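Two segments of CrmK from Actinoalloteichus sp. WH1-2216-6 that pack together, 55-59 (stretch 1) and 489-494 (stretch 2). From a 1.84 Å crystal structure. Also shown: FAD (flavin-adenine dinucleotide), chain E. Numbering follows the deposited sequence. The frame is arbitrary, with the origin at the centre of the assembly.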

# COMPACT_ATOMS: atom_id res chain seq x y z
N LYS A 55 -2.57 18.77 30.44
CA LYS A 55 -3.17 17.68 29.61
C LYS A 55 -2.18 16.63 29.22
O LYS A 55 -1.02 16.92 28.89
CB LYS A 55 -3.76 18.26 28.32
CG LYS A 55 -4.75 19.34 28.60
CD LYS A 55 -5.54 19.79 27.38
CE LYS A 55 -6.76 20.55 27.91
NZ LYS A 55 -7.51 21.19 26.83
N ARG A 56 -2.66 15.40 29.16
CA ARG A 56 -1.82 14.28 28.75
C ARG A 56 -1.78 14.26 27.21
O ARG A 56 -2.83 14.14 26.58
CB ARG A 56 -2.47 13.01 29.29
CG ARG A 56 -1.80 11.73 28.86
CD ARG A 56 -0.43 11.56 29.53
NE ARG A 56 0.28 10.51 28.80
CZ ARG A 56 -0.06 9.23 28.86
NH1 ARG A 56 -1.04 8.81 29.66
NH2 ARG A 56 0.61 8.34 28.13
N LEU A 57 -0.57 14.34 26.64
CA LEU A 57 -0.36 14.42 25.23
C LEU A 57 0.44 13.23 24.73
O LEU A 57 1.41 12.80 25.40
CB LEU A 57 0.37 15.72 24.92
CG LEU A 57 0.56 16.02 23.42
CD1 LEU A 57 0.40 17.50 23.11
CD2 LEU A 57 1.95 15.54 23.02
N THR A 58 0.02 12.68 23.59
CA THR A 58 0.86 11.72 22.88
C THR A 58 0.90 12.10 21.42
O THR A 58 0.03 12.85 20.90
CB THR A 58 0.34 10.28 22.99
OG1 THR A 58 -1.03 10.24 22.53
CG2 THR A 58 0.45 9.72 24.48
N VAL A 59 1.88 11.54 20.74
CA VAL A 59 2.11 11.78 19.34
C VAL A 59 1.95 10.52 18.51
O VAL A 59 2.40 9.46 18.88
CB VAL A 59 3.56 12.22 19.12
CG1 VAL A 59 3.79 12.60 17.67
CG2 VAL A 59 3.86 13.36 20.06
N ASN A 489 8.37 15.00 32.83
CA ASN A 489 7.77 13.71 32.41
C ASN A 489 6.46 13.95 31.63
O ASN A 489 5.45 13.30 31.86
CB ASN A 489 7.54 12.75 33.58
CG ASN A 489 7.35 11.29 33.15
OD1 ASN A 489 7.90 10.84 32.14
ND2 ASN A 489 6.53 10.55 33.90
N VAL A 490 6.50 14.93 30.73
CA VAL A 490 5.39 15.21 29.84
C VAL A 490 5.06 14.04 28.91
O VAL A 490 3.91 13.77 28.61
CB VAL A 490 5.69 16.46 29.00
CG1 VAL A 490 4.65 16.66 27.91
CG2 VAL A 490 5.69 17.69 29.90
N PHE A 491 6.11 13.42 28.38
CA PHE A 491 5.97 12.34 27.44
C PHE A 491 6.14 11.01 28.12
O PHE A 491 7.24 10.65 28.54
CB PHE A 491 7.00 12.55 26.33
CG PHE A 491 6.89 13.90 25.70
CD1 PHE A 491 5.88 14.15 24.77
CD2 PHE A 491 7.72 14.94 26.08
CE1 PHE A 491 5.74 15.42 24.22
CE2 PHE A 491 7.61 16.18 25.52
CZ PHE A 491 6.59 16.44 24.60
N ARG A 492 5.07 10.26 28.15
CA ARG A 492 5.10 9.01 28.84
C ARG A 492 4.05 8.03 28.31
O ARG A 492 3.13 8.42 27.56
CB ARG A 492 4.93 9.29 30.32
CG ARG A 492 3.54 9.82 30.72
CD ARG A 492 3.47 10.23 32.19
NE ARG A 492 2.18 10.84 32.50
CZ ARG A 492 1.85 12.12 32.30
NH1 ARG A 492 2.73 13.02 31.82
NH2 ARG A 492 0.64 12.54 32.63
N HIS A 493 4.23 6.77 28.70
CA HIS A 493 3.38 5.65 28.35
C HIS A 493 3.81 4.46 29.20
O HIS A 493 4.72 4.61 30.03
CB HIS A 493 3.38 5.35 26.84
CG HIS A 493 4.72 5.10 26.23
ND1 HIS A 493 5.44 3.95 26.42
CD2 HIS A 493 5.41 5.82 25.32
CE1 HIS A 493 6.55 4.00 25.70
NE2 HIS A 493 6.54 5.11 25.00
N ALA A 494 3.19 3.29 29.05
CA ALA A 494 3.48 2.16 29.99
C ALA A 494 4.96 1.79 29.97
O ALA A 494 5.51 1.35 30.97
CB ALA A 494 2.67 0.94 29.63
PA FAD E . 3.04 5.19 16.20
O1A FAD E . 1.98 4.23 16.69
O2A FAD E . 2.52 6.45 15.57
O5B FAD E . 4.05 5.52 17.35
C5B FAD E . 4.85 4.53 17.99
C4B FAD E . 5.38 5.09 19.32
O4B FAD E . 6.30 6.15 18.98
C3B FAD E . 4.38 5.75 20.25
O3B FAD E . 4.90 5.67 21.57
C2B FAD E . 4.38 7.18 19.82
O2B FAD E . 3.79 8.15 20.69
C1B FAD E . 5.86 7.39 19.46
N9A FAD E . 6.03 8.37 18.36
C8A FAD E . 5.46 8.39 17.12
N7A FAD E . 5.81 9.54 16.45
C5A FAD E . 6.59 10.20 17.28
C6A FAD E . 7.30 11.45 17.15
N6A FAD E . 7.19 12.09 16.00
N1A FAD E . 8.02 11.85 18.20
C2A FAD E . 8.07 11.17 19.36
N3A FAD E . 7.48 9.95 19.54
C4A FAD E . 6.70 9.50 18.52
N1 FAD E . 10.05 -2.28 12.84
C2 FAD E . 11.25 -2.61 12.30
O2 FAD E . 12.30 -2.24 12.84
N3 FAD E . 11.36 -3.33 11.17
C4 FAD E . 10.33 -3.83 10.50
O4 FAD E . 10.49 -4.47 9.43
C4X FAD E . 8.99 -3.52 10.99
N5 FAD E . 7.89 -3.99 10.36
C5X FAD E . 6.68 -3.59 10.79
C6 FAD E . 5.54 -3.93 10.06
C7 FAD E . 4.25 -3.57 10.45
C7M FAD E . 3.05 -3.97 9.59
C8 FAD E . 4.13 -2.79 11.70
C8M FAD E . 2.79 -2.36 12.23
C9 FAD E . 5.26 -2.44 12.46
C9A FAD E . 6.54 -2.81 12.05
N10 FAD E . 7.68 -2.47 12.77
C10 FAD E . 8.93 -2.76 12.25
C1' FAD E . 7.60 -1.92 14.12
C2' FAD E . 7.65 -0.43 14.09
O2' FAD E . 9.00 -0.02 13.95
C3' FAD E . 7.03 0.19 15.30
O3' FAD E . 5.65 -0.25 15.39
C4' FAD E . 7.13 1.73 15.27
O4' FAD E . 7.14 2.19 16.62
C5' FAD E . 5.98 2.33 14.49
O5' FAD E . 6.18 3.74 14.41
P FAD E . 4.91 4.59 13.97
O1P FAD E . 4.30 4.02 12.75
O2P FAD E . 5.26 6.05 13.98
O3P FAD E . 3.90 4.30 15.20
O HOH W 1 1.49 14.95 28.73
O HOH W 2 2.49 11.62 27.47

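This contact joins two segments more than 430 residues apart in sequence, and it does so without any direct backbone-to-backbone hydrogen bond. The main chains stay well separated, with the CA atoms of Arg 56 and Val 490 7.4 Å apart and those of Thr 58 and Phe 491 6.9 Å apart. Long side chains and two waters fill the gap.

Arg 56 makes the largest contribution by area. Its CA-to-CB bond points sideways, so the reach must come from the rotamers. Chi1 is t, but chi2 turns to p (70°) and chi4 lies at -71°; the chain bends and its end arrives at stretch 2. There Arg 56 NH2 donates to Arg 492 O at 2.6 Å, a short bond with an N-H...acceptor angle of 134°, the one direct hydrogen bond between the segments. Arg 56 NE donates to water 2 at 2.8 Å, so the two nitrogens are engaged at different points.

Arg 492 reaches back by another route. After a p chi1 of 68°, chi2 and chi3 are both t, an extended run that ends with chi4 at -84°. Arg 492 NH1 donates to Asn 489 O at 2.7 Å, tying the side chain to the backbone of its own stretch. Each arginine lays aliphatic carbon over a face of the other's guanidinium: Arg 56 CD covers that of Arg 492, and Arg 492 CG covers that of Arg 56. The like charges come close, with Arg 56 NE 4.2 Å from Arg 492 NE, yet both groups have carbonyl acceptors. The pattern to read here is reciprocal methylene cover combined with separate hydrogen-bond partners.

Next to this polar cluster sits a small apolar one. Leu 57 has chi1 t but an off-well chi2 of 142°, and its CD2 lies 4.0 Å from Phe 491 CE1. The CA-to-CB bond of Phe 491 points away from stretch 1, but with chi1 m and chi2 at -79° the ring's end comes back to meet that methyl, which approaches obliquely.

Water completes the backbone matching. Water 1 accepts from Leu 57 N at 3.0 Å and donates to Val 490 O at 2.7 Å, while water 2 accepts from Arg 492 N at 3.0 Å. The start of stretch 1's strand, at Leu 57, is thus linked through water to a segment with no regular helix or strand. Beyond the contact, FAD O2B donates to Val 59 O at 2.6 Å, and His 493 CD2 lies 3.8 Å from FAD O3B, so both segments touch the cofactor.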